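CDA peptide synthetase I (PDB 5DU9) is a peptide synthetase of Streptomyces coelicolor, represented here by a condensation domain, a two-lobed fold of the CoA-acyltransferase clan, with (2S)-2-amino-N-butyl-propanamide attached at an engineered site. Local coordinates at residues 17-22 against 155-160; 55-60 against 97-102; 61-66 against 159-164; 120-125 against 383-388. The protein carries 1 engineered substitution. All blocks are in the same frame, centred on the assembly; numbering follows the deposited sequence.

Contact 1 of 4, residues 17-22 against 155-160; sequences HCVWLA and GVHHIV. Engineered in segment 17-22: Cys18 (natural residue Glu). With UM2 ((2S)-2-amino-N-butyl-propanamide), chain E.
Val19 on helix 14-24 packs against His157 and Ile159 of the HHxxxDG signature of condensation domains, which starts at the end of strand 149-157. The side chain of Val19 sets out toward this turn and divides its two methyls between protein and ligand. CG1, held anti to the backbone N (chi1 173°), meets the edge of the His157 ring close to its plane, 3.6 Å from CE1. The same methyl leans on Ile159, with 3.7 Å between Val19 CG1 and Ile159 CB. Val19 CG2 instead touches the butyl chain of UM2, 3.7 Å from CCJ.

Ile159 passes Val19 at a slant and reaches on to the helix, and its CD1 stops 4.1 Å from Trp20 CB, at the edge of the indole, whose far end turns away. Ile159 also touches Phe67 of strand 65-69. The His157 ring is pinned by its two nitrogens: ND1 accepts a hydrogen bond from Ile159 N, which lies almost in the ring plane, at an N-H...N angle of 166°, and NE2 pairs with Gln23 from the same helix.

Of the residues here, Cys18, Val19 and His158 line the ligand pocket. The engineered Cys18, a glutamate in the natural sequence, is joined to the butyl end of UM2 through a 1.8 Å bond from SG to CCH. At the other end the ligand amine NCQ lies at the ring edge of His158 and donates to NE2 over 2.8 Å.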
loop_
_atom_site.group_PDB
_atom_site.type_symbol
_atom_site.label_atom_id
_atom_site.label_comp_id
_atom_site.label_asym_id
_atom_site.label_seq_id
_atom_site.Cartn_x
_atom_site.Cartn_y
_atom_site.Cartn_z
ATOM N N HIS A 17 4.315 4.623 -15.119
ATOM C CA HIS A 17 5.068 5.748 -15.676
ATOM C C HIS A 17 5.663 6.600 -14.553
ATOM O O HIS A 17 6.799 7.060 -14.641
ATOM C CB HIS A 17 4.181 6.620 -16.567
ATOM C CG HIS A 17 4.078 6.142 -17.984
ATOM N ND1 HIS A 17 5.133 6.199 -18.867
ATOM C CD2 HIS A 17 3.036 5.620 -18.676
ATOM C CE1 HIS A 17 4.752 5.722 -20.040
ATOM N NE2 HIS A 17 3.483 5.364 -19.950
ATOM N N CYS A 18 4.876 6.806 -13.501
ATOM C CA CYS A 18 5.304 7.602 -12.353
ATOM C C CYS A 18 6.512 6.973 -11.655
ATOM O O CYS A 18 7.503 7.652 -11.358
ATOM C CB CYS A 18 4.142 7.757 -11.365
ATOM S SG CYS A 18 4.540 8.647 -9.837
ATOM N N VAL A 19 6.426 5.674 -11.390
ATOM C CA VAL A 19 7.519 4.960 -10.751
ATOM C C VAL A 19 8.745 4.951 -11.657
ATOM O O VAL A 19 9.865 5.140 -11.191
ATOM C CB VAL A 19 7.111 3.518 -10.395
ATOM C CG1 VAL A 19 8.304 2.716 -9.885
ATOM C CG2 VAL A 19 6.012 3.539 -9.342
ATOM N N TRP A 20 8.530 4.748 -12.955
ATOM C CA TRP A 20 9.641 4.712 -13.890
ATOM C C TRP A 20 10.421 6.027 -13.856
ATOM O O TRP A 20 11.649 6.020 -13.743
ATOM C CB TRP A 20 9.153 4.419 -15.312
ATOM C CG TRP A 20 10.285 4.186 -16.257
ATOM C CD1 TRP A 20 10.958 3.015 -16.456
ATOM C CD2 TRP A 20 10.894 5.149 -17.122
ATOM N NE1 TRP A 20 11.946 3.189 -17.389
ATOM C CE2 TRP A 20 11.928 4.491 -17.815
ATOM C CE3 TRP A 20 10.667 6.504 -17.377
ATOM C CZ2 TRP A 20 12.729 5.139 -18.751
ATOM C CZ3 TRP A 20 11.464 7.146 -18.305
ATOM C CH2 TRP A 20 12.482 6.464 -18.982
ATOM N N LEU A 21 9.710 7.150 -13.934
ATOM C CA LEU A 21 10.357 8.462 -13.903
ATOM C C LEU A 21 11.080 8.697 -12.586
ATOM O O LEU A 21 12.167 9.265 -12.563
ATOM C CB LEU A 21 9.340 9.584 -14.125
ATOM C CG LEU A 21 8.788 9.774 -15.540
ATOM C CD1 LEU A 21 7.797 10.929 -15.559
ATOM C CD2 LEU A 21 9.901 10.021 -16.547
ATOM N N ALA A 22 10.464 8.271 -11.489
ATOM C CA ALA A 22 11.054 8.469 -10.172
ATOM C C ALA A 22 12.317 7.625 -10.013
ATOM O O ALA A 22 13.286 8.051 -9.384
ATOM C CB ALA A 22 10.049 8.130 -9.089
ATOM N N GLY A 155 8.605 -9.600 -1.649
ATOM C CA GLY A 155 9.299 -8.366 -1.958
ATOM C C GLY A 155 9.094 -8.077 -3.426
ATOM O O GLY A 155 9.146 -8.986 -4.250
ATOM N N VAL A 156 8.852 -6.815 -3.758
ATOM C CA VAL A 156 8.613 -6.442 -5.142
ATOM C C VAL A 156 9.246 -5.106 -5.456
ATOM O O VAL A 156 9.639 -4.359 -4.556
ATOM C CB VAL A 156 7.101 -6.353 -5.464
ATOM C CG1 VAL A 156 6.411 -7.691 -5.220
ATOM C CG2 VAL A 156 6.429 -5.246 -4.644
ATOM N N HIS A 157 9.357 -4.823 -6.746
ATOM C CA HIS A 157 9.540 -3.459 -7.197
ATOM C C HIS A 157 8.150 -2.868 -7.339
ATOM O O HIS A 157 7.263 -3.510 -7.892
ATOM C CB HIS A 157 10.294 -3.387 -8.517
ATOM C CG HIS A 157 10.837 -2.027 -8.809
ATOM N ND1 HIS A 157 10.026 -0.945 -9.075
ATOM C CD2 HIS A 157 12.110 -1.567 -8.852
ATOM C CE1 HIS A 157 10.778 0.123 -9.280
ATOM N NE2 HIS A 157 12.045 -0.227 -9.145
ATOM N N HIS A 158 7.949 -1.659 -6.826
ATOM C CA HIS A 158 6.630 -1.046 -6.854
ATOM C C HIS A 158 6.071 -0.933 -8.279
ATOM O O HIS A 158 4.854 -0.865 -8.465
ATOM C CB HIS A 158 6.678 0.336 -6.186
ATOM C CG HIS A 158 5.378 0.754 -5.573
ATOM N ND1 HIS A 158 4.167 0.216 -5.952
ATOM C CD2 HIS A 158 5.102 1.642 -4.589
ATOM C CE1 HIS A 158 3.201 0.763 -5.236
ATOM N NE2 HIS A 158 3.742 1.635 -4.404
ATOM N N ILE A 159 6.940 -0.939 -9.285
ATOM C CA ILE A 159 6.471 -0.770 -10.656
ATOM C C ILE A 159 5.648 -1.963 -11.153
ATOM O O ILE A 159 4.907 -1.819 -12.119
ATOM C CB ILE A 159 7.648 -0.510 -11.642
ATOM C CG1 ILE A 159 7.132 0.191 -12.904
ATOM C CG2 ILE A 159 8.390 -1.800 -11.989
ATOM C CD1 ILE A 159 8.226 0.775 -13.787
ATOM N N VAL A 160 5.752 -3.127 -10.504
ATOM C CA VAL A 160 5.001 -4.302 -10.966
ATOM C C VAL A 160 3.838 -4.697 -10.043
ATOM O O VAL A 160 2.914 -5.383 -10.484
ATOM C CB VAL A 160 5.914 -5.549 -11.155
ATOM C CG1 VAL A 160 6.863 -5.341 -12.332
ATOM C CG2 VAL A 160 6.685 -5.887 -9.891
HETATM C CCH UM2 E . 3.379 8.196 -8.534
HETATM C CCI UM2 E . 3.326 6.696 -8.313
HETATM C CCJ UM2 E . 4.393 6.201 -7.333
HETATM C CCK UM2 E . 4.000 6.397 -5.868
HETATM N NCL UM2 E . 3.149 5.342 -5.331
HETATM C CCM UM2 E . 3.335 4.838 -4.109
HETATM O OCN UM2 E . 4.418 4.837 -3.544
HETATM C CCO UM2 E . 2.124 4.279 -3.414
HETATM C CCP UM2 E . 1.422 5.396 -2.649
HETATM N NCQ UM2 E . 2.529 3.241 -2.447
#

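Contact 2 of 4, residues 55-60 against 97-102; sequences LTVAGT and PYTPVL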
loop_
_atom_site.group_PDB
_atom_site.type_symbol
_atom_site.label_atom_id
_atom_site.label_comp_id
_atom_site.label_asym_id
_atom_site.label_seq_id
_atom_site.Cartn_x
_atom_site.Cartn_y
_atom_site.Cartn_z
ATOM N N LEU A 55 3.910 -21.835 -10.802
ATOM C CA LEU A 55 2.642 -21.800 -11.526
ATOM C C LEU A 55 1.971 -20.441 -11.377
ATOM O O LEU A 55 1.382 -19.920 -12.323
ATOM C CB LEU A 55 1.703 -22.896 -11.023
ATOM C CG LEU A 55 2.124 -24.341 -11.294
ATOM C CD1 LEU A 55 1.216 -25.300 -10.539
ATOM C CD2 LEU A 55 2.096 -24.641 -12.782
ATOM N N THR A 56 2.062 -19.873 -10.181
ATOM C CA THR A 56 1.422 -18.599 -9.896
ATOM C C THR A 56 2.080 -17.483 -10.694
ATOM O O THR A 56 1.397 -16.682 -11.334
ATOM C CB THR A 56 1.482 -18.265 -8.395
ATOM O OG1 THR A 56 0.734 -19.244 -7.660
ATOM C CG2 THR A 56 0.898 -16.887 -8.120
ATOM N N VAL A 57 3.407 -17.424 -10.648
ATOM C CA VAL A 57 4.139 -16.403 -11.383
ATOM C C VAL A 57 3.851 -16.534 -12.878
ATOM O O VAL A 57 3.554 -15.545 -13.545
ATOM C CB VAL A 57 5.660 -16.494 -11.116
ATOM C CG1 VAL A 57 6.443 -15.591 -12.065
ATOM C CG2 VAL A 57 5.960 -16.112 -9.676
ATOM N N ALA A 58 3.911 -17.759 -13.390
ATOM C CA ALA A 58 3.682 -18.013 -14.810
ATOM C C ALA A 58 2.348 -17.438 -15.291
ATOM O O ALA A 58 2.222 -17.036 -16.449
ATOM C CB ALA A 58 3.736 -19.506 -15.088
ATOM N N GLY A 59 1.365 -17.391 -14.396
ATOM C CA GLY A 59 0.037 -16.908 -14.735
ATOM C C GLY A 59 -0.200 -15.453 -14.373
ATOM O O GLY A 59 -1.318 -14.957 -14.502
ATOM N N THR A 60 0.852 -14.768 -13.927
ATOM C CA THR A 60 0.756 -13.375 -13.492
ATOM C C THR A 60 1.657 -12.493 -14.350
ATOM O O THR A 60 2.851 -12.379 -14.080
ATOM C CB THR A 60 1.151 -13.222 -12.011
ATOM O OG1 THR A 60 0.383 -14.127 -11.209
ATOM C CG2 THR A 60 0.914 -11.797 -11.528
ATOM N N PRO A 97 14.958 -13.306 -22.504
ATOM C CA PRO A 97 15.162 -13.870 -21.164
ATOM C C PRO A 97 13.899 -14.505 -20.587
ATOM O O PRO A 97 12.799 -14.028 -20.858
ATOM C CB PRO A 97 15.589 -12.655 -20.334
ATOM C CG PRO A 97 15.017 -11.488 -21.046
ATOM C CD PRO A 97 15.064 -11.836 -22.503
ATOM N N TYR A 98 14.067 -15.582 -19.826
ATOM C CA TYR A 98 12.975 -16.177 -19.068
ATOM C C TYR A 98 12.892 -15.499 -17.708
ATOM O O TYR A 98 13.915 -15.173 -17.111
ATOM C CB TYR A 98 13.180 -17.684 -18.871
ATOM C CG TYR A 98 12.973 -18.539 -20.102
ATOM C CD1 TYR A 98 11.741 -18.587 -20.742
ATOM C CD2 TYR A 98 13.999 -19.331 -20.597
ATOM C CE1 TYR A 98 11.547 -19.382 -21.861
ATOM C CE2 TYR A 98 13.815 -20.128 -21.711
ATOM C CZ TYR A 98 12.586 -20.152 -22.338
ATOM O OH TYR A 98 12.398 -20.944 -23.448
ATOM N N THR A 99 11.677 -15.285 -17.217
ATOM C CA THR A 99 11.509 -14.831 -15.846
ATOM C C THR A 99 11.981 -15.940 -14.914
ATOM O O THR A 99 11.469 -17.058 -14.978
ATOM C CB THR A 99 10.048 -14.473 -15.530
ATOM O OG1 THR A 99 9.678 -13.302 -16.263
ATOM C CG2 THR A 99 9.859 -14.203 -14.033
ATOM N N PRO A 100 12.962 -15.644 -14.048
ATOM C CA PRO A 100 13.349 -16.651 -13.059
ATOM C C PRO A 100 12.338 -16.728 -11.924
ATOM O O PRO A 100 11.708 -15.722 -11.594
ATOM C CB PRO A 100 14.705 -16.152 -12.561
ATOM C CG PRO A 100 14.633 -14.679 -12.719
ATOM C CD PRO A 100 13.780 -14.424 -13.935
ATOM N N VAL A 101 12.178 -17.912 -11.346
ATOM C CA VAL A 101 11.304 -18.081 -10.196
ATOM C C VAL A 101 12.040 -18.839 -9.105
ATOM O O VAL A 101 12.547 -19.940 -9.324
ATOM C CB VAL A 101 10.013 -18.828 -10.553
ATOM C CG1 VAL A 101 9.066 -18.819 -9.360
ATOM C CG2 VAL A 101 9.348 -18.191 -11.771
ATOM N N LEU A 102 12.088 -18.228 -7.928
ATOM C CA LEU A 102 12.793 -18.792 -6.790
ATOM C C LEU A 102 12.027 -18.528 -5.505
ATOM O O LEU A 102 11.722 -17.379 -5.178
ATOM C CB LEU A 102 14.201 -18.202 -6.691
ATOM C CG LEU A 102 15.013 -18.577 -5.448
ATOM C CD1 LEU A 102 15.364 -20.057 -5.466
ATOM C CD2 LEU A 102 16.264 -17.718 -5.353
#
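The C-terminal end of helix 46-58 is packed here against the extended loop that leads into 103-107, an outermost strand of the six-stranded sheet in the condensation-domain fold. Val57, in the last turn of the helix, and Val101, in the loop, reach for each other tip to tip. Two methyl pairs meet: Val57 CG1 approaches Val101 CG2 to 3.9 Å, while Val57 CG2 stands 4.1 Å from Val101 CG1. Both valines place CG1 anti to the backbone N (chi1 170° for Val57), which leaves each presenting both branches to the other. Val101 also lies on Leu53 and Arg54, one turn earlier in the helix.

Thr99 adds a looser contact from a crossing direction, its CG2 4.2 Å from Val57 CG1. Its hydroxyl is turned to another task, bonding to Cys80 O, so the methyl is the part offered to the helix. A different face of the helix is covered by helix 163-182, where Thr56 meets Phe169 and Leu173.

Gly59 is where the helical backbone ends, and the chain folds back on the last turn: Thr60 N bonds to Val57 O, and Thr60 OG1 donates to Thr56 O over 2.8 Å, from 38° above the carbonyl plane.

Contact 3 of 4, residues 61-66 against 159-164; sequences ETLCSR and IVIDGT
Two carbonyl groups are the flat groups here: Val160 O, in the HHxxxDG signature loop, takes the hydroxyl of Thr62 in its own plane, and Glu61 O, which holds segment 61-66 in shape, is approached from opposite faces by Cys64 N and Ser65 OG. The Thr62 bond is the one that spans the contact. OG1 donates to a lone pair of Val160 O over 2.7 Å, with a C=O...donor angle of 117°. Thr62 has OG1 anti to its backbone N (chi1 -166°), and this directs the hydroxyl to the carbonyl and swings CG2 toward Ile161. The two side chains cross at about a right angle, with Thr62 CG2 3.7 Å from Ile161 CD1.

Val160 packs in return over the short 3-10 turn 61-63, its CG1 3.4 Å from Thr62 O. Beside it Leu63 CD2 lies 3.8 Å from Ile161 CG1, so that a small apolar patch grows next to the buried hydrogen bond. Helix 163-182 extends that patch: Phe169 meets Leu63 and Met166 meets Ile161.

Asp162, the signature aspartate, sits at the N-cap of this helix and also forms a salt bridge with Arg297. Segment 61-66, for its part, is tied to the hairpin partner of strand 65-69 by Arg77, which bonds to both Glu61 and Ser65. The 3-10 turn is tightened from within by Cys64 N on Glu61 O at 2.9 Å, and Ser65 OG reaches the same oxygen at 2.7 Å, from 43° above its plane.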
loop_
_atom_site.group_PDB
_atom_site.type_symbol
_atom_site.label_atom_id
_atom_site.label_comp_id
_atom_site.label_asym_id
_atom_site.label_seq_id
_atom_site.Cartn_x
_atom_site.Cartn_y
_atom_site.Cartn_z
ATOM N N GLU A 61 1.080 -11.862 -15.370
ATOM C CA GLU A 61 1.872 -11.168 -16.384
ATOM C C GLU A 61 2.827 -10.141 -15.782
ATOM O O GLU A 61 3.972 -10.034 -16.207
ATOM C CB GLU A 61 0.961 -10.478 -17.410
ATOM C CG GLU A 61 1.735 -9.787 -18.526
ATOM C CD GLU A 61 0.854 -9.293 -19.661
ATOM O OE1 GLU A 61 -0.371 -9.533 -19.631
ATOM O OE2 GLU A 61 1.400 -8.667 -20.594
ATOM N N THR A 62 2.370 -9.390 -14.787
ATOM C CA THR A 62 3.196 -8.319 -14.250
ATOM C C THR A 62 4.445 -8.874 -13.560
ATOM O O THR A 62 5.495 -8.233 -13.561
ATOM C CB THR A 62 2.405 -7.433 -13.267
ATOM O OG1 THR A 62 3.139 -6.226 -13.026
ATOM C CG2 THR A 62 2.132 -8.147 -11.950
ATOM N N LEU A 63 4.339 -10.072 -12.997
ATOM C CA LEU A 63 5.481 -10.691 -12.331
ATOM C C LEU A 63 6.417 -11.376 -13.320
ATOM O O LEU A 63 7.441 -11.923 -12.915
ATOM C CB LEU A 63 5.010 -11.702 -11.282
ATOM C CG LEU A 63 4.339 -11.116 -10.038
ATOM C CD1 LEU A 63 3.804 -12.241 -9.159
ATOM C CD2 LEU A 63 5.301 -10.238 -9.249
ATOM N N CYS A 64 6.056 -11.348 -14.605
ATOM C CA CYS A 64 6.896 -11.893 -15.672
ATOM C C CYS A 64 7.379 -10.794 -16.602
ATOM O O CYS A 64 7.802 -11.068 -17.723
ATOM C CB CYS A 64 6.130 -12.932 -16.493
ATOM S SG CYS A 64 5.662 -14.402 -15.603
ATOM N N SER A 65 7.303 -9.553 -16.140
ATOM C CA SER A 65 7.550 -8.413 -17.006
ATOM C C SER A 65 8.870 -7.722 -16.702
ATOM O O SER A 65 9.378 -7.774 -15.581
ATOM C CB SER A 65 6.406 -7.407 -16.889
ATOM O OG SER A 65 5.212 -7.927 -17.449
ATOM N N ARG A 66 9.425 -7.090 -17.729
ATOM C CA ARG A 66 10.548 -6.182 -17.565
ATOM C C ARG A 66 10.220 -4.883 -18.281
ATOM O O ARG A 66 9.218 -4.799 -18.996
ATOM C CB ARG A 66 11.831 -6.792 -18.112
ATOM C CG ARG A 66 11.810 -7.081 -19.600
ATOM C CD ARG A 66 13.059 -7.843 -19.966
ATOM N NE ARG A 66 13.280 -7.942 -21.403
ATOM C CZ ARG A 66 14.480 -7.917 -21.978
ATOM N NH1 ARG A 66 15.577 -7.781 -21.244
ATOM N NH2 ARG A 66 14.585 -8.021 -23.294
ATOM N N ILE A 159 6.940 -0.939 -9.285
ATOM C CA ILE A 159 6.471 -0.770 -10.656
ATOM C C ILE A 159 5.648 -1.963 -11.153
ATOM O O ILE A 159 4.907 -1.819 -12.119
ATOM C CB ILE A 159 7.648 -0.510 -11.642
ATOM C CG1 ILE A 159 7.132 0.191 -12.904
ATOM C CG2 ILE A 159 8.390 -1.800 -11.989
ATOM C CD1 ILE A 159 8.226 0.775 -13.787
ATOM N N VAL A 160 5.752 -3.127 -10.504
ATOM C CA VAL A 160 5.001 -4.302 -10.966
ATOM C C VAL A 160 3.838 -4.697 -10.043
ATOM O O VAL A 160 2.914 -5.383 -10.484
ATOM C CB VAL A 160 5.914 -5.549 -11.155
ATOM C CG1 VAL A 160 6.863 -5.341 -12.332
ATOM C CG2 VAL A 160 6.685 -5.887 -9.891
ATOM N N ILE A 161 3.874 -4.272 -8.784
ATOM C CA ILE A 161 2.889 -4.726 -7.795
ATOM C C ILE A 161 2.499 -3.620 -6.824
ATOM O O ILE A 161 3.367 -3.023 -6.176
ATOM C CB ILE A 161 3.429 -5.940 -6.985
ATOM C CG1 ILE A 161 3.499 -7.199 -7.864
ATOM C CG2 ILE A 161 2.578 -6.217 -5.737
ATOM C CD1 ILE A 161 2.150 -7.767 -8.286
ATOM N N ASP A 162 1.198 -3.355 -6.736
ATOM C CA ASP A 162 0.647 -2.451 -5.728
ATOM C C ASP A 162 -0.040 -3.242 -4.609
ATOM O O ASP A 162 -0.048 -4.472 -4.617
ATOM C CB ASP A 162 -0.328 -1.447 -6.364
ATOM C CG ASP A 162 -1.420 -2.107 -7.193
ATOM O OD1 ASP A 162 -1.807 -3.257 -6.898
ATOM O OD2 ASP A 162 -1.913 -1.445 -8.134
ATOM N N GLY A 163 -0.611 -2.531 -3.643
ATOM C CA GLY A 163 -1.205 -3.175 -2.484
ATOM C C GLY A 163 -2.307 -4.153 -2.838
ATOM O O GLY A 163 -2.352 -5.269 -2.314
ATOM N N THR A 164 -3.204 -3.729 -3.724
ATOM C CA THR A 164 -4.295 -4.571 -4.188
ATOM C C THR A 164 -3.753 -5.865 -4.786
ATOM O O THR A 164 -4.304 -6.944 -4.568
ATOM C CB THR A 164 -5.153 -3.833 -5.236
ATOM O OG1 THR A 164 -5.781 -2.704 -4.619
ATOM C CG2 THR A 164 -6.229 -4.741 -5.829
#

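Contact 4 of 4, residues 120-125 against 383-388; sequences RWMDRD and RSISSG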
loop_
_atom_site.group_PDB
_atom_site.type_symbol
_atom_site.label_atom_id
_atom_site.label_comp_id
_atom_site.label_asym_id
_atom_site.label_seq_id
_atom_site.Cartn_x
_atom_site.Cartn_y
_atom_site.Cartn_z
ATOM N N ARG A 120 15.007 -8.788 9.828
ATOM C CA ARG A 120 16.316 -8.331 9.383
ATOM C C ARG A 120 16.587 -8.798 7.953
ATOM O O ARG A 120 17.138 -8.052 7.145
ATOM C CB ARG A 120 17.408 -8.836 10.328
ATOM C CG ARG A 120 18.806 -8.391 9.942
ATOM C CD ARG A 120 19.829 -8.765 11.001
ATOM N NE ARG A 120 21.192 -8.534 10.533
ATOM C CZ ARG A 120 21.816 -9.301 9.643
ATOM N NH1 ARG A 120 21.199 -10.351 9.118
ATOM N NH2 ARG A 120 23.057 -9.015 9.275
ATOM N N TRP A 121 16.189 -10.028 7.644
ATOM C CA TRP A 121 16.378 -10.575 6.303
ATOM C C TRP A 121 15.563 -9.796 5.278
ATOM O O TRP A 121 16.056 -9.462 4.197
ATOM C CB TRP A 121 15.986 -12.055 6.259
ATOM C CG TRP A 121 16.513 -12.771 5.051
ATOM C CD1 TRP A 121 17.623 -13.561 4.989
ATOM C CD2 TRP A 121 15.958 -12.756 3.730
ATOM N NE1 TRP A 121 17.794 -14.041 3.712
ATOM C CE2 TRP A 121 16.788 -13.558 2.921
ATOM C CE3 TRP A 121 14.844 -12.140 3.153
ATOM C CZ2 TRP A 121 16.532 -13.764 1.568
ATOM C CZ3 TRP A 121 14.598 -12.343 1.809
ATOM C CH2 TRP A 121 15.438 -13.148 1.033
ATOM N N MET A 122 14.310 -9.511 5.622
ATOM C CA MET A 122 13.421 -8.789 4.724
ATOM C C MET A 122 13.908 -7.356 4.508
ATOM O O MET A 122 13.846 -6.835 3.396
ATOM C CB MET A 122 11.991 -8.791 5.273
ATOM C CG MET A 122 11.341 -10.168 5.273
ATOM S SD MET A 122 9.615 -10.164 5.800
ATOM C CE MET A 122 9.781 -9.836 7.550
ATOM N N ASP A 123 14.399 -6.726 5.568
ATOM C CA ASP A 123 14.919 -5.365 5.470
ATOM C C ASP A 123 16.126 -5.300 4.537
ATOM O O ASP A 123 16.265 -4.368 3.748
ATOM C CB ASP A 123 15.306 -4.834 6.850
ATOM C CG ASP A 123 14.106 -4.562 7.733
ATOM O OD1 ASP A 123 12.992 -4.399 7.195
ATOM O OD2 ASP A 123 14.282 -4.500 8.966
ATOM N N ARG A 124 16.998 -6.295 4.631
ATOM C CA ARG A 124 18.179 -6.339 3.783
ATOM C C ARG A 124 17.797 -6.648 2.334
ATOM O O ARG A 124 18.414 -6.143 1.400
ATOM C CB ARG A 124 19.173 -7.367 4.320
ATOM C CG ARG A 124 19.777 -6.954 5.654
ATOM C CD ARG A 124 20.560 -8.077 6.308
ATOM N NE ARG A 124 21.807 -8.360 5.606
ATOM C CZ ARG A 124 22.955 -7.721 5.819
ATOM N NH1 ARG A 124 23.029 -6.745 6.716
ATOM N NH2 ARG A 124 24.037 -8.055 5.128
ATOM N N ASP A 125 16.768 -7.465 2.144
ATOM C CA ASP A 125 16.293 -7.747 0.796
ATOM C C ASP A 125 15.701 -6.488 0.173
ATOM O O ASP A 125 15.977 -6.168 -0.984
ATOM C CB ASP A 125 15.251 -8.866 0.803
ATOM C CG ASP A 125 14.788 -9.231 -0.596
ATOM O OD1 ASP A 125 15.451 -10.071 -1.238
ATOM O OD2 ASP A 125 13.778 -8.661 -1.057
ATOM N N ARG A 383 0.651 -8.803 6.630
ATOM C CA ARG A 383 1.108 -7.569 7.251
ATOM C C ARG A 383 2.080 -6.852 6.328
ATOM O O ARG A 383 2.821 -7.469 5.556
ATOM C CB ARG A 383 1.737 -7.825 8.628
ATOM C CG ARG A 383 3.161 -8.357 8.658
ATOM C CD ARG A 383 3.726 -8.207 10.069
ATOM N NE ARG A 383 4.959 -8.966 10.283
ATOM C CZ ARG A 383 6.187 -8.449 10.292
ATOM N NH1 ARG A 383 6.388 -7.149 10.099
ATOM N NH2 ARG A 383 7.229 -9.243 10.501
ATOM N N SER A 384 2.045 -5.532 6.411
ATOM C CA SER A 384 2.852 -4.680 5.555
ATOM C C SER A 384 4.300 -4.666 6.031
ATOM O O SER A 384 4.566 -4.714 7.232
ATOM C CB SER A 384 2.270 -3.264 5.540
ATOM O OG SER A 384 3.005 -2.413 4.682
ATOM N N ILE A 385 5.236 -4.624 5.086
ATOM C CA ILE A 385 6.655 -4.489 5.413
ATOM C C ILE A 385 7.122 -3.092 5.030
ATOM O O ILE A 385 7.775 -2.410 5.818
ATOM C CB ILE A 385 7.517 -5.558 4.698
ATOM C CG1 ILE A 385 7.174 -6.961 5.215
ATOM C CG2 ILE A 385 9.006 -5.281 4.883
ATOM C CD1 ILE A 385 7.454 -7.184 6.699
ATOM N N SER A 386 6.784 -2.679 3.815
ATOM C CA SER A 386 7.050 -1.323 3.355
ATOM C C SER A 386 6.122 -1.007 2.192
ATOM O O SER A 386 6.141 -1.697 1.180
ATOM C CB SER A 386 8.509 -1.160 2.939
ATOM O OG SER A 386 8.764 0.166 2.517
ATOM N N SER A 387 5.300 0.029 2.341
ATOM C CA SER A 387 4.273 0.330 1.346
ATOM C C SER A 387 4.776 1.221 0.212
ATOM O O SER A 387 4.141 1.303 -0.835
ATOM C CB SER A 387 3.057 0.991 2.012
ATOM O OG SER A 387 3.288 2.363 2.303
ATOM N N GLY A 388 5.916 1.876 0.411
ATOM C CA GLY A 388 6.471 2.748 -0.608
ATOM C C GLY A 388 7.325 3.846 -0.009
ATOM O O GLY A 388 7.276 4.079 1.198
#
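Met122 of helix 114-126 and Ile385, at the corner the chain turns after strand 379-384 of the six-stranded sheet, make the apolar heart of this helix-on-sheet contact in the condensation domain. The two side chains cross at about a right angle. Ile385 CD1 lies against the end of the methionine, 3.6 Å from CE and 3.8 Å from SD. A bend at the last torsion of Met122 (chi3 -71°) carries its methyl round to this place. Met122 lies as well on Leu151 and Tyr153, so it joins the helix to strand 149-157 as well as to the corner after strand 379-384.

The second kind of contact is between methyl and guanidinium. Met122 CE comes obliquely to Arg383, 3.9 Å from NH2, a van der Waals approach at the end of an extended arginine chain. What holds that guanidinium is polar and lies elsewhere: a salt bridge from NE to Glu39 and a hydrogen bond from NH1 to Gln119, one turn back along the helix.

Backbone hydrogen bonds supply the third element. Ile385 and Ser386 both face Gly35 of strand 33-40, a classic beta bulge, and there the chain turns its corner on the way to the other sheet. It soon reaches the UM2 pocket, where Ser387 touches the ligand and its OG hydrogen-bonds to Glu410 OE1.

Overall arrangement
Contacts 1 and 3 lie closest, with centres 9 Å apart; they share Ile159 and Val160, so one signature loop is packed by helix 14-24 and by the turn before strand 65-69. Contact 2 continues outward, its centre 11 Å from that of contact 3, touching it where Thr99 meets Cys64 and Leu63. Contact 4 lies about 16 Å from contact 1 between centres, reaches the same six-stranded sheet, and approaches it where Ser387 O packs beside His158. Along the chain contact 2 closes before contact 4 opens, while contact 4 alternates with contacts 1 and 3. Contacts 1 and 4 thus bring distant parts of the chain to one ligand pocket.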